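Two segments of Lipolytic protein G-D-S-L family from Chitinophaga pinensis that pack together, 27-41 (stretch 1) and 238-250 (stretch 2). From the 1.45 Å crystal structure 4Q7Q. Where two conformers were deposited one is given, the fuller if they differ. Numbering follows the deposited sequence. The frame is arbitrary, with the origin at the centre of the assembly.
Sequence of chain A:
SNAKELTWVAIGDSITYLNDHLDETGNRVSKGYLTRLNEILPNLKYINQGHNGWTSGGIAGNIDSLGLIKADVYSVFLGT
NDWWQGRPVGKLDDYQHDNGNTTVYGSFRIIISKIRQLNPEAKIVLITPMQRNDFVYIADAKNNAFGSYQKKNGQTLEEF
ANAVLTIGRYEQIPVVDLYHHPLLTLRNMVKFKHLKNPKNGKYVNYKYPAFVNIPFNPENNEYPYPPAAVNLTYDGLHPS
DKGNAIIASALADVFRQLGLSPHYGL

Stretch 1 27-41: NRVSKGYLTRLNEIL
Stretch 2 238-250: HPSDKGNAIIASA

One carboxylate, that of Asp241 in the first turn of its helix, gathers nearly all the polar contacts between two stretches whose touching residues are at least 205 positions apart in sequence. Its OD1 accepts from Ser30 N (2.9 Å), Lys31 N (3.0 Å) and Arg36 NH1 (3.1 Å), the last a salt bridge; its OD2 accepts from Ser30 OG (2.9 Å). Chi1 of -81° and chi2 of -30° bring the carboxylate to the loop 27-32, where Ser30 (phi/psi -108/-25, chi1 p) offers amide and hydroxyl together. A water accepts from Asp241 N (2.8 Å) and donates to Arg28 O (2.6 Å).

Beyond the loop, helix 33-40, with Gly32 at the N-cap position, crosses helix 241-250 at -50°, N-to-C directions roughly alike, axes 8.3 Å apart at closest. Ser240 caps the second helix, its OG (chi1 p) accepting from Gly243 N at 3.1 Å. CA atoms pair as Val29-Asp241 (5.4 Å), Tyr33-Asn244 (4.6 Å) and Leu37-Ala248 (4.8 Å).

Arg36 (m, t, t, chi4 -80°) lies as a knob among Asp241, Asn244, Ala245 and Ala248. Its CD comes 3.5 Å from Ala245 N, Asp241 O lies over one guanidinium face, and its NE donates back to Lys31 O (2.9 Å), bracing the arm that reaches Asp241. Ala248 is the reciprocal knob, among Tyr33, Arg36, Leu37 and Ile40; its single methyl lets the backbone come close, CB standing 3.6 Å from both Leu37 N and Arg36 CB. Ile40 CD1 (m, t) covers this end, 4.3 Å from Ala248 CB.

Buried Tyr33 (chi1 p, chi2 88°) turns its ring end away from the second stretch, yet its CG meets Ile247 CG2 at 3.9 Å in an off-centre CH-pi contact. Asn244 OD1 lies at the ring edge. Val29 (t) sets CG2 3.4 Å from Pro239 O and CG1 3.8 Å from Asn244 ND2. The contact buries 602 Å².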

# COMPACT_ATOMS: atom_id res chain seq x y z
N ASN A 27 -7.88 5.62 15.38
CA ASN A 27 -7.05 6.73 15.84
C ASN A 27 -5.65 6.32 16.29
O ASN A 27 -5.02 7.01 17.10
CB ASN A 27 -7.77 7.56 16.91
CG ASN A 27 -9.09 8.09 16.42
OD1 ASN A 27 -9.13 8.90 15.48
ND2 ASN A 27 -10.18 7.64 17.03
N ARG A 28 -5.16 5.20 15.77
CA ARG A 28 -3.80 4.76 16.02
C ARG A 28 -2.80 5.60 15.23
O ARG A 28 -1.62 5.65 15.57
CB ARG A 28 -3.61 3.29 15.63
CG ARG A 28 -4.47 2.31 16.41
CD ARG A 28 -3.63 1.35 17.24
NE ARG A 28 -4.48 0.52 18.08
CZ ARG A 28 -4.48 -0.81 18.09
NH1 ARG A 28 -3.64 -1.48 17.30
NH2 ARG A 28 -5.29 -1.47 18.90
N VAL A 29 -3.29 6.27 14.19
CA VAL A 29 -2.45 7.09 13.33
C VAL A 29 -2.88 8.56 13.43
O VAL A 29 -4.08 8.85 13.45
CB VAL A 29 -2.58 6.63 11.86
CG1 VAL A 29 -1.79 7.55 10.92
CG2 VAL A 29 -2.13 5.19 11.72
N SER A 30 -1.92 9.47 13.47
CA SER A 30 -2.23 10.89 13.55
C SER A 30 -1.93 11.65 12.25
O SER A 30 -2.53 12.69 11.99
CB SER A 30 -1.52 11.55 14.74
OG SER A 30 -0.12 11.56 14.57
N LYS A 31 -1.02 11.13 11.44
CA LYS A 31 -0.71 11.75 10.16
C LYS A 31 -0.37 10.68 9.13
O LYS A 31 0.55 9.88 9.33
CB LYS A 31 0.46 12.74 10.28
CG LYS A 31 0.17 14.04 11.04
CD LYS A 31 1.38 14.96 11.05
CE LYS A 31 1.12 16.21 11.87
NZ LYS A 31 2.27 17.16 11.86
N GLY A 32 -1.11 10.67 8.03
CA GLY A 32 -0.87 9.74 6.94
C GLY A 32 0.25 10.20 6.02
O GLY A 32 0.83 11.26 6.24
N TYR A 33 0.55 9.43 4.98
CA TYR A 33 1.72 9.76 4.17
C TYR A 33 1.52 10.94 3.22
O TYR A 33 2.49 11.59 2.84
CB TYR A 33 2.30 8.52 3.45
CG TYR A 33 1.63 8.15 2.15
CD1 TYR A 33 2.05 8.71 0.94
CD2 TYR A 33 0.60 7.22 2.11
CE1 TYR A 33 1.45 8.37 -0.25
CE2 TYR A 33 -0.01 6.89 0.92
CZ TYR A 33 0.42 7.46 -0.26
OH TYR A 33 -0.21 7.12 -1.43
N LEU A 34 0.27 11.23 2.85
CA LEU A 34 -0.00 12.41 2.01
C LEU A 34 0.24 13.69 2.81
O LEU A 34 0.89 14.63 2.33
CB LEU A 34 -1.45 12.43 1.50
CG LEU A 34 -2.01 11.15 0.86
CD1 LEU A 34 -3.42 11.40 0.31
CD2 LEU A 34 -1.10 10.62 -0.22
N THR A 35 -0.29 13.70 4.03
CA THR A 35 -0.11 14.82 4.95
C THR A 35 1.37 15.05 5.23
O THR A 35 1.86 16.17 5.16
CB THR A 35 -0.88 14.56 6.26
OG1 THR A 35 -2.28 14.46 5.96
CG2 THR A 35 -0.64 15.67 7.29
N ARG A 36 2.10 13.97 5.51
CA ARG A 36 3.52 14.08 5.81
C ARG A 36 4.33 14.52 4.59
O ARG A 36 5.27 15.30 4.73
CB ARG A 36 4.04 12.77 6.37
CG ARG A 36 3.43 12.42 7.71
CD ARG A 36 3.94 11.07 8.23
NE ARG A 36 3.34 10.73 9.52
CZ ARG A 36 3.75 11.23 10.68
NH1 ARG A 36 3.14 10.89 11.81
NH2 ARG A 36 4.78 12.07 10.72
N LEU A 37 3.98 14.03 3.40
CA LEU A 37 4.66 14.47 2.18
C LEU A 37 4.51 15.99 2.05
O LEU A 37 5.48 16.70 1.79
CB LEU A 37 4.09 13.77 0.94
CG LEU A 37 4.72 14.04 -0.44
CD1 LEU A 37 4.36 15.42 -1.06
CD2 LEU A 37 6.24 13.86 -0.39
N ASN A 38 3.28 16.47 2.20
CA ASN A 38 3.03 17.90 2.10
C ASN A 38 3.79 18.73 3.14
O ASN A 38 4.18 19.85 2.86
CB ASN A 38 1.52 18.19 2.15
CG ASN A 38 1.21 19.66 2.30
OD1 ASN A 38 0.89 20.12 3.39
ND2 ASN A 38 1.32 20.41 1.20
N GLU A 39 4.04 18.18 4.32
CA GLU A 39 4.85 18.91 5.29
C GLU A 39 6.28 19.08 4.79
O GLU A 39 6.91 20.12 5.02
CB GLU A 39 4.84 18.22 6.66
CG GLU A 39 3.48 18.21 7.33
CD GLU A 39 3.47 17.45 8.64
OE1 GLU A 39 4.39 16.64 8.90
OE2 GLU A 39 2.53 17.66 9.43
N ILE A 40 6.80 18.06 4.12
CA ILE A 40 8.15 18.12 3.57
C ILE A 40 8.20 19.04 2.34
O ILE A 40 9.11 19.86 2.20
CB ILE A 40 8.64 16.71 3.21
CG1 ILE A 40 8.58 15.80 4.44
CG2 ILE A 40 10.05 16.76 2.64
CD1 ILE A 40 8.72 14.32 4.11
N LEU A 41 7.21 18.90 1.47
CA LEU A 41 7.11 19.69 0.25
C LEU A 41 5.79 20.44 0.24
O LEU A 41 4.80 19.97 -0.33
CB LEU A 41 7.23 18.79 -0.99
CG LEU A 41 8.47 17.90 -1.03
CD1 LEU A 41 8.44 16.98 -2.23
CD2 LEU A 41 9.77 18.73 -1.00
N HIS A 238 -1.45 -1.77 7.58
CA HIS A 238 -1.55 -0.34 7.36
C HIS A 238 -0.55 0.42 8.20
O HIS A 238 -0.46 0.20 9.40
CB HIS A 238 -2.97 0.14 7.67
CG HIS A 238 -4.01 -0.52 6.82
ND1 HIS A 238 -4.83 -1.53 7.28
CD2 HIS A 238 -4.33 -0.33 5.52
CE1 HIS A 238 -5.63 -1.92 6.30
NE2 HIS A 238 -5.35 -1.21 5.22
N PRO A 239 0.21 1.31 7.56
CA PRO A 239 1.28 2.05 8.24
C PRO A 239 0.83 2.79 9.50
O PRO A 239 -0.26 3.37 9.59
CB PRO A 239 1.74 3.04 7.18
CG PRO A 239 1.49 2.35 5.90
CD PRO A 239 0.23 1.54 6.10
N SER A 240 1.72 2.76 10.48
CA SER A 240 1.65 3.63 11.64
C SER A 240 2.15 5.02 11.27
O SER A 240 2.52 5.27 10.12
CB SER A 240 2.54 3.06 12.74
OG SER A 240 3.89 3.04 12.30
N ASP A 241 2.20 5.91 12.25
CA ASP A 241 2.84 7.20 12.03
C ASP A 241 4.27 7.02 11.54
O ASP A 241 4.70 7.70 10.61
CB ASP A 241 2.84 8.03 13.32
CG ASP A 241 1.51 8.72 13.58
OD1 ASP A 241 0.82 9.05 12.60
OD2 ASP A 241 1.18 8.96 14.76
N LYS A 242 5.00 6.10 12.17
CA LYS A 242 6.38 5.80 11.79
C LYS A 242 6.47 5.28 10.35
O LYS A 242 7.31 5.73 9.57
CB LYS A 242 7.00 4.79 12.75
CG LYS A 242 8.44 4.46 12.44
CD LYS A 242 9.00 3.43 13.41
CE LYS A 242 10.48 3.19 13.16
N GLY A 243 5.61 4.32 10.00
CA GLY A 243 5.57 3.82 8.64
C GLY A 243 5.27 4.91 7.62
O GLY A 243 5.95 5.02 6.60
N ASN A 244 4.26 5.74 7.90
CA ASN A 244 3.90 6.83 7.00
C ASN A 244 5.02 7.86 6.82
O ASN A 244 5.18 8.42 5.73
CB ASN A 244 2.61 7.52 7.45
CG ASN A 244 1.39 6.71 7.12
OD1 ASN A 244 1.26 6.19 6.02
ND2 ASN A 244 0.48 6.60 8.08
N ALA A 245 5.80 8.09 7.87
CA ALA A 245 6.93 9.02 7.79
C ALA A 245 8.00 8.49 6.84
O ALA A 245 8.54 9.23 6.02
CB ALA A 245 7.51 9.31 9.18
N ILE A 246 8.30 7.20 6.93
CA ILE A 246 9.29 6.58 6.05
C ILE A 246 8.82 6.63 4.59
O ILE A 246 9.58 6.99 3.69
CB ILE A 246 9.62 5.14 6.50
CG1 ILE A 246 10.33 5.16 7.86
CG2 ILE A 246 10.48 4.44 5.46
CD1 ILE A 246 10.32 3.84 8.59
N ILE A 247 7.57 6.27 4.37
CA ILE A 247 6.99 6.34 3.03
C ILE A 247 7.05 7.77 2.47
O ILE A 247 7.50 7.99 1.34
CB ILE A 247 5.54 5.86 3.02
CG1 ILE A 247 5.48 4.37 3.36
CG2 ILE A 247 4.90 6.11 1.67
CD1 ILE A 247 4.08 3.84 3.57
N ALA A 248 6.62 8.75 3.27
CA ALA A 248 6.61 10.13 2.81
C ALA A 248 8.01 10.63 2.46
O ALA A 248 8.18 11.36 1.48
CB ALA A 248 5.97 11.03 3.84
N SER A 249 9.00 10.24 3.25
CA SER A 249 10.38 10.65 2.99
C SER A 249 10.90 10.08 1.68
O SER A 249 11.56 10.77 0.91
CB SER A 249 11.29 10.23 4.14
OG SER A 249 12.64 10.57 3.86
N ALA A 250 10.59 8.81 1.43
CA ALA A 250 11.02 8.15 0.20
C ALA A 250 10.35 8.81 -1.00
O ALA A 250 10.98 9.02 -2.04
CB ALA A 250 10.69 6.66 0.25
O HOH W 1 0.84 5.36 14.66